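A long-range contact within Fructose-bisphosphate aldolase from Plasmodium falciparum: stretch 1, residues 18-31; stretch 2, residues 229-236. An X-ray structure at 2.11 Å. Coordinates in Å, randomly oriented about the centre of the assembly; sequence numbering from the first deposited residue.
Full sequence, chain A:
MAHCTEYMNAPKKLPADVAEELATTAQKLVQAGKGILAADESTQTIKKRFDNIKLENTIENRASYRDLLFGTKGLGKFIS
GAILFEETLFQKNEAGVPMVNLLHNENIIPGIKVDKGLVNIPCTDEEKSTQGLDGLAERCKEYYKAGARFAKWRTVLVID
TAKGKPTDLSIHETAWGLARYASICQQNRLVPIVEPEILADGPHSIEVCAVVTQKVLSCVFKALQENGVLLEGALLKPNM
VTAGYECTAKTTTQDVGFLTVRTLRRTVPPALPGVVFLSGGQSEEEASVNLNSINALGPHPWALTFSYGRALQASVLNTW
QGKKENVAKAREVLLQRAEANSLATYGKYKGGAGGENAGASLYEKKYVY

Stretch 1, residues 18-31: VAEELATTAQKLVQ
Stretch 2 229-236: VLLEGALL

This is a close, apolar packing of a helix against a turn and the start of a strand, made without a single hydrogen bond between the two stretches and burying 383 Å² in all. Stretch 1 enters already helical at Val-18, the helix having begun earlier in the chain, with phi/psi near -65/-40 and i to i+4 bonds such as Ala-26 N to Leu-22 O at 3.0 Å; Val-30 has phi/psi -110/33. In stretch 2, Leu-230 (-67/111) leads into a turn, Leu-231 and Glu-232 near -66/-28 and Gly-233 at -108/24, closed by Gly-233 N to Leu-230 O at 3.1 Å. Ala-234 (-129/167) extends the chain into strand at Leu-235 and Leu-236. Both chains advance together, from Ala-19 beside Leu-230 to Val-30 beside Leu-235.

The register is set where Ala-23 CA and Gly-233 CA come within 4.2 Å. The missing side chain of Gly-233 permits this: Gly-233 CA lies 3.6 Å from Leu-22 O in a CA-H...O contact, and an ideal CB on the glycine would fall 2.8 Å from Leu-22 CB, a clash. Glu-232 O approaches Ala-26 CB at 3.5 Å and Ala-23 CA at 3.6 Å, so the carbonyl rests on the Ala-26 methyl and on the helix backbone at Ala-23. Glu-232 itself (chi1 m, chi2 p) starts sideways and carries its carboxylate away, with OE2 bonded elsewhere in the structure.

Leucines fill the wider ends. Leu-230 (t, p) points toward the helix and sets CD2 3.7 Å from Ala-19 CB. Leu-235 (m, t), the residue most covered here, places CD1 3.9 Å from Leu-29 CD1 (Leu-29 also m, t) and CD2 3.9 Å from Val-30 CG1 (chi1 m). Glu-20 and Thr-24 point away on the exposed helix face, where Thr-24 OG1 donates to Glu-20 O at 3.2 Å.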

# COMPACT_ATOMS: atom_id res chain seq x y z
N VAL A 18 3.41 -0.38 30.64
CA VAL A 18 2.47 -1.20 29.89
C VAL A 18 3.21 -2.18 28.98
O VAL A 18 2.93 -3.38 28.99
CB VAL A 18 1.51 -0.34 29.04
CG1 VAL A 18 0.75 -1.20 28.05
CG2 VAL A 18 0.55 0.42 29.94
N ALA A 19 4.15 -1.66 28.20
CA ALA A 19 4.93 -2.48 27.28
C ALA A 19 5.73 -3.54 28.02
O ALA A 19 5.99 -4.62 27.48
CB ALA A 19 5.85 -1.60 26.45
N GLU A 20 6.13 -3.23 29.24
CA GLU A 20 6.92 -4.16 30.05
C GLU A 20 6.08 -5.34 30.51
O GLU A 20 6.53 -6.49 30.46
CB GLU A 20 7.53 -3.43 31.25
CG GLU A 20 8.59 -4.22 32.00
CD GLU A 20 9.33 -3.38 33.02
OE1 GLU A 20 9.05 -2.17 33.10
OE2 GLU A 20 10.19 -3.94 33.73
N GLU A 21 4.86 -5.06 30.96
CA GLU A 21 3.96 -6.10 31.43
C GLU A 21 3.52 -7.02 30.29
O GLU A 21 3.43 -8.23 30.46
CB GLU A 21 2.73 -5.48 32.09
CG GLU A 21 1.74 -6.50 32.66
CD GLU A 21 0.49 -5.85 33.23
OE1 GLU A 21 0.32 -4.62 33.05
OE2 GLU A 21 -0.32 -6.57 33.84
N LEU A 22 3.26 -6.43 29.13
CA LEU A 22 2.81 -7.18 27.96
C LEU A 22 3.88 -8.15 27.48
O LEU A 22 3.57 -9.26 27.04
CB LEU A 22 2.43 -6.22 26.83
CG LEU A 22 1.24 -5.30 27.12
CD1 LEU A 22 1.09 -4.26 26.02
CD2 LEU A 22 -0.04 -6.10 27.30
N ALA A 23 5.14 -7.74 27.56
CA ALA A 23 6.26 -8.58 27.15
C ALA A 23 6.43 -9.77 28.09
O ALA A 23 6.78 -10.86 27.67
CB ALA A 23 7.54 -7.77 27.09
N THR A 24 6.17 -9.54 29.38
CA THR A 24 6.27 -10.58 30.38
C THR A 24 5.20 -11.65 30.18
O THR A 24 5.49 -12.84 30.18
CB THR A 24 6.16 -10.01 31.81
OG1 THR A 24 7.26 -9.13 32.06
CG2 THR A 24 6.17 -11.13 32.84
N THR A 25 3.96 -11.20 30.01
CA THR A 25 2.82 -12.10 29.84
C THR A 25 2.95 -12.92 28.55
O THR A 25 2.64 -14.11 28.53
CB THR A 25 1.49 -11.32 29.81
OG1 THR A 25 1.37 -10.55 31.01
CG2 THR A 25 0.31 -12.28 29.70
N ALA A 26 3.42 -12.27 27.49
CA ALA A 26 3.57 -12.92 26.19
C ALA A 26 4.58 -14.07 26.25
O ALA A 26 4.34 -15.15 25.71
CB ALA A 26 3.98 -11.91 25.14
N GLN A 27 5.72 -13.82 26.89
CA GLN A 27 6.77 -14.83 27.01
C GLN A 27 6.35 -15.94 27.97
O GLN A 27 6.72 -17.10 27.80
CB GLN A 27 8.08 -14.19 27.47
CG GLN A 27 9.24 -15.16 27.62
CD GLN A 27 9.66 -15.79 26.30
OE1 GLN A 27 9.49 -15.20 25.24
NE2 GLN A 27 10.21 -16.99 26.37
N LYS A 28 5.57 -15.56 28.98
CA LYS A 28 5.13 -16.51 30.00
C LYS A 28 4.08 -17.47 29.45
O LYS A 28 4.00 -18.62 29.88
CB LYS A 28 4.58 -15.75 31.21
CG LYS A 28 4.23 -16.61 32.41
CD LYS A 28 4.15 -15.76 33.67
CE LYS A 28 3.29 -14.53 33.46
NZ LYS A 28 3.30 -13.62 34.64
N LEU A 29 3.28 -17.00 28.50
CA LEU A 29 2.28 -17.84 27.85
C LEU A 29 2.92 -18.90 26.97
O LEU A 29 2.34 -19.96 26.73
CB LEU A 29 1.31 -16.98 27.03
CG LEU A 29 0.26 -16.19 27.81
CD1 LEU A 29 -0.54 -15.30 26.87
CD2 LEU A 29 -0.65 -17.13 28.57
N VAL A 30 4.12 -18.61 26.48
CA VAL A 30 4.86 -19.56 25.65
C VAL A 30 6.07 -20.10 26.40
O VAL A 30 7.11 -20.39 25.81
CB VAL A 30 5.31 -18.92 24.32
CG1 VAL A 30 4.10 -18.64 23.43
CG2 VAL A 30 6.10 -17.64 24.57
N GLN A 31 5.92 -20.22 27.72
CA GLN A 31 6.98 -20.76 28.57
C GLN A 31 7.33 -22.18 28.15
O GLN A 31 6.49 -22.89 27.59
CB GLN A 31 6.56 -20.72 30.04
CG GLN A 31 7.70 -20.86 31.04
CD GLN A 31 7.26 -20.69 32.48
OE1 GLN A 31 6.06 -20.64 32.77
NE2 GLN A 31 8.22 -20.59 33.39
N VAL A 229 1.85 -1.98 16.77
CA VAL A 229 1.69 -3.04 17.75
C VAL A 229 3.03 -3.62 18.17
O VAL A 229 3.84 -4.02 17.34
CB VAL A 229 0.79 -4.17 17.21
CG1 VAL A 229 1.03 -5.47 17.97
CG2 VAL A 229 -0.66 -3.76 17.31
N LEU A 230 3.27 -3.64 19.48
CA LEU A 230 4.49 -4.20 20.04
C LEU A 230 4.53 -5.71 19.81
O LEU A 230 3.75 -6.45 20.40
CB LEU A 230 4.60 -3.88 21.53
CG LEU A 230 5.93 -4.20 22.20
CD1 LEU A 230 7.02 -3.27 21.69
CD2 LEU A 230 5.81 -4.09 23.71
N LEU A 231 5.44 -6.15 18.95
CA LEU A 231 5.56 -7.57 18.63
C LEU A 231 6.01 -8.38 19.83
O LEU A 231 5.67 -9.55 19.97
CB LEU A 231 6.52 -7.78 17.46
CG LEU A 231 6.08 -7.22 16.10
CD1 LEU A 231 7.12 -7.50 15.03
CD2 LEU A 231 4.73 -7.80 15.71
N GLU A 232 6.77 -7.74 20.72
CA GLU A 232 7.26 -8.40 21.93
C GLU A 232 6.12 -8.74 22.88
O GLU A 232 6.22 -9.66 23.68
CB GLU A 232 8.29 -7.52 22.64
CG GLU A 232 9.59 -7.30 21.89
CD GLU A 232 9.52 -6.15 20.90
OE1 GLU A 232 8.44 -5.91 20.33
OE2 GLU A 232 10.56 -5.48 20.70
N GLY A 233 5.03 -7.99 22.78
CA GLY A 233 3.88 -8.20 23.65
C GLY A 233 2.70 -8.82 22.92
O GLY A 233 1.56 -8.69 23.35
N ALA A 234 2.98 -9.51 21.82
CA ALA A 234 1.92 -10.13 21.03
C ALA A 234 2.20 -11.60 20.76
O ALA A 234 3.31 -12.08 20.98
CB ALA A 234 1.74 -9.37 19.72
N LEU A 235 1.18 -12.31 20.29
CA LEU A 235 1.32 -13.70 19.90
C LEU A 235 0.63 -13.95 18.56
O LEU A 235 -0.30 -13.23 18.19
CB LEU A 235 0.75 -14.63 20.97
CG LEU A 235 1.51 -14.74 22.29
CD1 LEU A 235 0.79 -15.66 23.26
CD2 LEU A 235 2.94 -15.22 22.06
N LEU A 236 1.08 -14.97 17.84
CA LEU A 236 0.50 -15.32 16.56
C LEU A 236 -0.18 -16.68 16.62
O LEU A 236 0.41 -17.65 17.10
CB LEU A 236 1.56 -15.31 15.46
CG LEU A 236 1.11 -15.65 14.04
CD1 LEU A 236 0.11 -14.62 13.53
CD2 LEU A 236 2.30 -15.74 13.10